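PDB 2EZV: type II restriction enzyme SfiI, which recognises the double-stranded DNA sequence 5'-GGCCN(5)GGCC-3' as a tetramer and cleaves it endonucleolytically, leaving fragments with terminal 5'-phosphates. Local coordinates for residues R22-K36 / L237-W250. Sequence-based numbering, arbitrary orientation.
Sequences RTIVQALQQYSKEAK and LHYSADSEYTQPRW
Lys33 and Tyr245 meet where the long helix 10-41, which packs on the mixed beta-sheet of this PDDEXK-clan nuclease, is crossed by the loop joining strands 234-238 and 249-253. CB of the lysine sits squarely over one face of the tyrosine ring, 3.5 Å from the centroid, a CH-pi contact. CG, anti to the backbone N (chi1 179°), runs on to CB of Glu244; CD passes above the CE1 side of the same ring; CE comes closer to Glu244 OE1 than NZ does, because the chain bends at its last torsion. The salt bridge from Lys33 NZ to Glu244 OE1 is therefore long, 3.6 Å, a loose pairing. A lysine suits this place because its greasy stem covers an aromatic face while its ammonium stays near the solvent-exposed Glu244. The edge of the Tyr245 ring lies near the carbonyl oxygens of Gln29 and Gln30, and Phe266 meets the ring as well. With an alanine in place of Tyr245, the stem of Lys33 would probably lose the face it lies on, and its chain would be freer to swing away from Glu244.

Ser32, small enough for the loop to come close, accepts from Thr246 N at OG (2.8 Å, 157°) and gives its own proton to Gln29 O, so a single hydroxyl links loop backbone to helix backbone.

Toward Arg22, the N-terminal side of helix segment 22-36, the contact becomes apolar: Leu237 packs on Val25 and Leu28, and Val25 CG2 touches the edge of the Trp250 ring. Over a face of that indole, Arg22 CD makes a second CH-pi contact.

Tyrosine suits position Tyr239 because its ring fills the space between Lys36 and Thr246 CG2 while its hydroxyl reaches a helix carbonyl: Tyr239 OH lies 2.6 Å from Ser32 O, on the opposite face of the carbonyl plane from Lys36 N.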
loop_
_atom_site.group_PDB
_atom_site.type_symbol
_atom_site.label_atom_id
_atom_site.label_comp_id
_atom_site.label_asym_id
_atom_site.label_seq_id
_atom_site.Cartn_x
_atom_site.Cartn_y
_atom_site.Cartn_z
ATOM N N ARG D 22 0.589 5.006 21.179
ATOM C CA ARG D 22 1.891 5.585 20.858
ATOM C C ARG D 22 2.120 5.686 19.354
ATOM O O ARG D 22 2.569 6.719 18.857
ATOM C CB ARG D 22 3.021 4.760 21.487
ATOM C CG ARG D 22 4.389 5.386 21.288
ATOM C CD ARG D 22 4.440 6.780 21.922
ATOM N NE ARG D 22 5.691 7.486 21.651
ATOM C CZ ARG D 22 6.017 8.011 20.474
ATOM N NH1 ARG D 22 5.182 7.912 19.444
ATOM N NH2 ARG D 22 7.176 8.651 20.324
ATOM N N THR D 23 1.816 4.607 18.638
ATOM C CA THR D 23 1.973 4.559 17.183
ATOM C C THR D 23 1.152 5.670 16.527
ATOM O O THR D 23 1.633 6.392 15.645
ATOM C CB THR D 23 1.497 3.199 16.634
ATOM O OG1 THR D 23 2.216 2.147 17.287
ATOM C CG2 THR D 23 1.726 3.103 15.143
ATOM N N ILE D 24 -0.093 5.797 16.969
ATOM C CA ILE D 24 -0.993 6.810 16.446
ATOM C C ILE D 24 -0.513 8.237 16.714
ATOM O O ILE D 24 -0.725 9.122 15.882
ATOM C CB ILE D 24 -2.421 6.597 17.008
ATOM C CG1 ILE D 24 -2.988 5.303 16.414
ATOM C CG2 ILE D 24 -3.314 7.789 16.673
ATOM C CD1 ILE D 24 -4.338 4.893 16.948
ATOM N N VAL D 25 0.139 8.460 17.859
ATOM C CA VAL D 25 0.649 9.793 18.199
ATOM C C VAL D 25 1.773 10.223 17.266
ATOM O O VAL D 25 1.887 11.413 16.956
ATOM C CB VAL D 25 1.165 9.875 19.656
ATOM C CG1 VAL D 25 1.845 11.236 19.905
ATOM C CG2 VAL D 25 0.011 9.710 20.613
ATOM N N GLN D 26 2.608 9.272 16.834
ATOM C CA GLN D 26 3.699 9.577 15.905
ATOM C C GLN D 26 3.111 9.993 14.574
ATOM O O GLN D 26 3.591 10.923 13.933
ATOM C CB GLN D 26 4.580 8.357 15.634
ATOM C CG GLN D 26 5.660 8.121 16.650
ATOM C CD GLN D 26 6.762 9.161 16.633
ATOM O OE1 GLN D 26 7.307 9.479 17.671
ATOM N NE2 GLN D 26 7.103 9.672 15.464
ATOM N N ALA D 27 2.086 9.265 14.149
ATOM C CA ALA D 27 1.426 9.537 12.882
ATOM C C ALA D 27 0.886 10.957 12.888
ATOM O O ALA D 27 1.185 11.748 11.998
ATOM C CB ALA D 27 0.300 8.538 12.657
ATOM N N LEU D 28 0.109 11.287 13.910
ATOM C CA LEU D 28 -0.456 12.622 14.005
ATOM C C LEU D 28 0.665 13.655 14.111
ATOM O O LEU D 28 0.613 14.703 13.470
ATOM C CB LEU D 28 -1.397 12.694 15.207
ATOM C CG LEU D 28 -2.655 11.843 14.998
ATOM C CD1 LEU D 28 -3.345 11.561 16.330
ATOM C CD2 LEU D 28 -3.588 12.560 14.016
ATOM N N GLN D 29 1.691 13.349 14.897
ATOM C CA GLN D 29 2.802 14.274 15.053
ATOM C C GLN D 29 3.450 14.594 13.713
ATOM O O GLN D 29 3.562 15.760 13.327
ATOM C CB GLN D 29 3.865 13.697 15.987
ATOM C CG GLN D 29 5.142 14.537 16.016
ATOM C CD GLN D 29 4.908 15.954 16.531
ATOM O OE1 GLN D 29 5.623 16.886 16.159
ATOM N NE2 GLN D 29 3.915 16.117 17.404
ATOM N N GLN D 30 3.875 13.551 13.009
ATOM C CA GLN D 30 4.535 13.710 11.726
ATOM C C GLN D 30 3.616 14.288 10.651
ATOM O O GLN D 30 4.081 14.796 9.630
ATOM C CB GLN D 30 5.137 12.361 11.301
ATOM C CG GLN D 30 6.186 11.875 12.312
ATOM C CD GLN D 30 6.956 10.634 11.892
ATOM O OE1 GLN D 30 7.905 10.238 12.561
ATOM N NE2 GLN D 30 6.550 10.017 10.793
ATOM N N TYR D 31 2.312 14.229 10.890
ATOM C CA TYR D 31 1.339 14.765 9.946
ATOM C C TYR D 31 0.789 16.117 10.412
ATOM O O TYR D 31 -0.042 16.712 9.730
ATOM C CB TYR D 31 0.174 13.790 9.793
ATOM C CG TYR D 31 -0.749 14.118 8.639
ATOM C CD1 TYR D 31 -0.325 13.958 7.317
ATOM C CD2 TYR D 31 -2.043 14.602 8.864
ATOM C CE1 TYR D 31 -1.162 14.271 6.246
ATOM C CE2 TYR D 31 -2.887 14.921 7.792
ATOM C CZ TYR D 31 -2.438 14.754 6.491
ATOM O OH TYR D 31 -3.254 15.078 5.428
ATOM N N SER D 32 1.256 16.598 11.566
ATOM C CA SER D 32 0.754 17.851 12.137
ATOM C C SER D 32 0.916 19.108 11.278
ATOM O O SER D 32 0.038 19.966 11.276
ATOM C CB SER D 32 1.371 18.091 13.521
ATOM O OG SER D 32 2.713 18.523 13.424
ATOM N N LYS D 33 2.025 19.235 10.556
ATOM C CA LYS D 33 2.225 20.414 9.713
ATOM C C LYS D 33 1.143 20.487 8.643
ATOM O O LYS D 33 0.497 21.527 8.472
ATOM C CB LYS D 33 3.596 20.374 9.041
ATOM C CG LYS D 33 3.875 21.567 8.127
ATOM C CD LYS D 33 5.263 21.472 7.528
ATOM C CE LYS D 33 5.551 22.623 6.584
ATOM N NZ LYS D 33 4.604 22.647 5.436
ATOM N N GLU D 34 0.946 19.381 7.927
ATOM C CA GLU D 34 -0.058 19.331 6.877
ATOM C C GLU D 34 -1.464 19.393 7.452
ATOM O O GLU D 34 -2.380 19.927 6.819
ATOM C CB GLU D 34 0.109 18.065 6.036
ATOM C CG GLU D 34 -1.072 17.789 5.109
ATOM C CD GLU D 34 -0.785 16.701 4.100
ATOM O OE1 GLU D 34 -1.751 16.132 3.554
ATOM O OE2 GLU D 34 0.407 16.422 3.851
ATOM N N ALA D 35 -1.636 18.849 8.653
ATOM C CA ALA D 35 -2.941 18.861 9.304
ATOM C C ALA D 35 -3.386 20.296 9.596
ATOM O O ALA D 35 -4.528 20.672 9.318
ATOM C CB ALA D 35 -2.895 18.052 10.600
ATOM N N LYS D 36 -2.479 21.093 10.155
ATOM C CA LYS D 36 -2.792 22.480 10.478
ATOM C C LYS D 36 -3.161 23.197 9.191
ATOM O O LYS D 36 -4.165 23.909 9.124
ATOM C CB LYS D 36 -1.593 23.169 11.131
ATOM C CG LYS D 36 -1.898 24.563 11.641
ATOM C CD LYS D 36 -0.762 25.099 12.493
ATOM C CE LYS D 36 -1.077 26.498 13.033
ATOM N NZ LYS D 36 -1.155 27.530 11.947
ATOM N N LEU D 237 -0.964 17.056 21.497
ATOM C CA LEU D 237 -0.028 17.592 20.521
ATOM C C LEU D 237 -0.478 19.034 20.332
ATOM O O LEU D 237 -1.507 19.307 19.717
ATOM C CB LEU D 237 -0.107 16.808 19.207
ATOM C CG LEU D 237 0.258 15.325 19.359
ATOM C CD1 LEU D 237 0.193 14.621 17.995
ATOM C CD2 LEU D 237 1.664 15.204 19.964
ATOM N N HIS D 238 0.298 19.957 20.880
ATOM C CA HIS D 238 -0.050 21.370 20.822
ATOM C C HIS D 238 0.787 22.183 19.839
ATOM O O HIS D 238 1.989 21.940 19.676
ATOM C CB HIS D 238 0.054 21.950 22.243
ATOM C CG HIS D 238 -0.187 23.423 22.322
ATOM N ND1 HIS D 238 0.839 24.340 22.401
ATOM C CD2 HIS D 238 -1.335 24.142 22.307
ATOM C CE1 HIS D 238 0.335 25.560 22.431
ATOM N NE2 HIS D 238 -0.982 25.468 22.374
ATOM N N TYR D 239 0.131 23.133 19.174
ATOM C CA TYR D 239 0.783 24.018 18.208
ATOM C C TYR D 239 1.172 25.346 18.853
ATOM O O TYR D 239 0.407 25.914 19.630
ATOM C CB TYR D 239 -0.140 24.344 17.025
ATOM C CG TYR D 239 -0.467 23.210 16.078
ATOM C CD1 TYR D 239 -1.625 22.448 16.243
ATOM C CD2 TYR D 239 0.341 22.946 14.970
ATOM C CE1 TYR D 239 -1.974 21.458 15.330
ATOM C CE2 TYR D 239 -0.001 21.954 14.043
ATOM C CZ TYR D 239 -1.158 21.214 14.232
ATOM O OH TYR D 239 -1.496 20.213 13.344
ATOM N N SER D 240 2.359 25.840 18.518
ATOM C CA SER D 240 2.843 27.121 19.022
ATOM C C SER D 240 3.618 27.771 17.880
ATOM O O SER D 240 3.889 27.118 16.871
ATOM C CB SER D 240 3.750 26.926 20.244
ATOM O OG SER D 240 4.971 26.288 19.907
ATOM N N ALA D 241 3.975 29.046 18.029
ATOM C CA ALA D 241 4.702 29.769 16.988
ATOM C C ALA D 241 6.158 29.324 16.800
ATOM O O ALA D 241 6.872 29.863 15.953
ATOM C CB ALA D 241 4.653 31.268 17.277
ATOM N N ASP D 242 6.602 28.343 17.579
ATOM C CA ASP D 242 7.977 27.856 17.478
ATOM C C ASP D 242 8.204 26.898 16.312
ATOM O O ASP D 242 9.323 26.776 15.814
ATOM C CB ASP D 242 8.383 27.169 18.786
ATOM C CG ASP D 242 8.460 28.141 19.954
ATOM O OD1 ASP D 242 8.682 27.697 21.103
ATOM O OD2 ASP D 242 8.301 29.361 19.723
ATOM N N SER D 243 7.140 26.230 15.869
ATOM C CA SER D 243 7.260 25.269 14.780
ATOM C C SER D 243 5.958 25.038 14.026
ATOM O O SER D 243 4.872 25.167 14.594
ATOM C CB SER D 243 7.756 23.932 15.337
ATOM O OG SER D 243 7.881 22.971 14.309
ATOM N N GLU D 244 6.074 24.676 12.749
ATOM C CA GLU D 244 4.904 24.408 11.916
ATOM C C GLU D 244 4.239 23.112 12.367
ATOM O O GLU D 244 3.048 22.902 12.141
ATOM C CB GLU D 244 5.294 24.253 10.448
ATOM C CG GLU D 244 6.109 25.377 9.853
ATOM C CD GLU D 244 6.337 25.160 8.366
ATOM O OE1 GLU D 244 5.411 25.473 7.582
ATOM O OE2 GLU D 244 7.425 24.657 7.984
ATOM N N TYR D 245 5.024 22.228 12.975
ATOM C CA TYR D 245 4.487 20.970 13.465
ATOM C C TYR D 245 4.135 21.187 14.916
ATOM O O TYR D 245 4.544 22.179 15.513
ATOM C CB TYR D 245 5.521 19.845 13.401
ATOM C CG TYR D 245 5.970 19.450 12.020
ATOM C CD1 TYR D 245 6.897 20.217 11.314
ATOM C CD2 TYR D 245 5.492 18.282 11.429
ATOM C CE1 TYR D 245 7.340 19.825 10.049
ATOM C CE2 TYR D 245 5.924 17.883 10.168
ATOM C CZ TYR D 245 6.846 18.656 9.483
ATOM O OH TYR D 245 7.258 18.256 8.229
ATOM N N THR D 246 3.384 20.256 15.483
ATOM C CA THR D 246 3.021 20.350 16.883
ATOM C C THR D 246 4.250 20.008 17.739
ATOM O O THR D 246 5.247 19.500 17.232
ATOM C CB THR D 246 1.892 19.358 17.225
ATOM O OG1 THR D 246 2.201 18.079 16.659
ATOM C CG2 THR D 246 0.550 19.854 16.687
ATOM N N GLN D 247 4.174 20.302 19.033
ATOM C CA GLN D 247 5.264 19.990 19.945
ATOM C C GLN D 247 5.200 18.487 20.221
ATOM O O GLN D 247 4.225 17.986 20.789
ATOM C CB GLN D 247 5.116 20.776 21.256
ATOM C CG GLN D 247 5.222 22.282 21.087
ATOM C CD GLN D 247 6.626 22.746 20.712
ATOM O OE1 GLN D 247 6.803 23.824 20.133
ATOM N NE2 GLN D 247 7.630 21.940 21.053
ATOM N N PRO D 248 6.239 17.745 19.807
ATOM C CA PRO D 248 6.292 16.295 20.008
ATOM C C PRO D 248 6.450 15.958 21.489
ATOM O O PRO D 248 7.562 15.742 21.970
ATOM C CB PRO D 248 7.510 15.891 19.186
ATOM C CG PRO D 248 8.428 17.069 19.410
ATOM C CD PRO D 248 7.500 18.243 19.222
ATOM N N ARG D 249 5.339 15.920 22.210
ATOM C CA ARG D 249 5.382 15.618 23.628
ATOM C C ARG D 249 4.578 14.364 23.946
ATOM O O ARG D 249 3.416 14.240 23.559
ATOM C CB ARG D 249 4.863 16.822 24.442
ATOM N N TRP D 250 5.211 13.423 24.636
ATOM C CA TRP D 250 4.538 12.185 25.004
ATOM C C TRP D 250 4.454 12.099 26.509
ATOM O O TRP D 250 5.456 12.260 27.203
ATOM C CB TRP D 250 5.281 10.964 24.440
ATOM C CG TRP D 250 4.836 9.647 25.031
ATOM C CD1 TRP D 250 5.455 8.947 26.025
ATOM C CD2 TRP D 250 3.668 8.887 24.673
ATOM N NE1 TRP D 250 4.751 7.798 26.310
ATOM C CE2 TRP D 250 3.651 7.736 25.498
ATOM C CE3 TRP D 250 2.636 9.067 23.736
ATOM C CZ2 TRP D 250 2.643 6.768 25.418
ATOM C CZ3 TRP D 250 1.633 8.107 23.654
ATOM C CH2 TRP D 250 1.646 6.968 24.493
#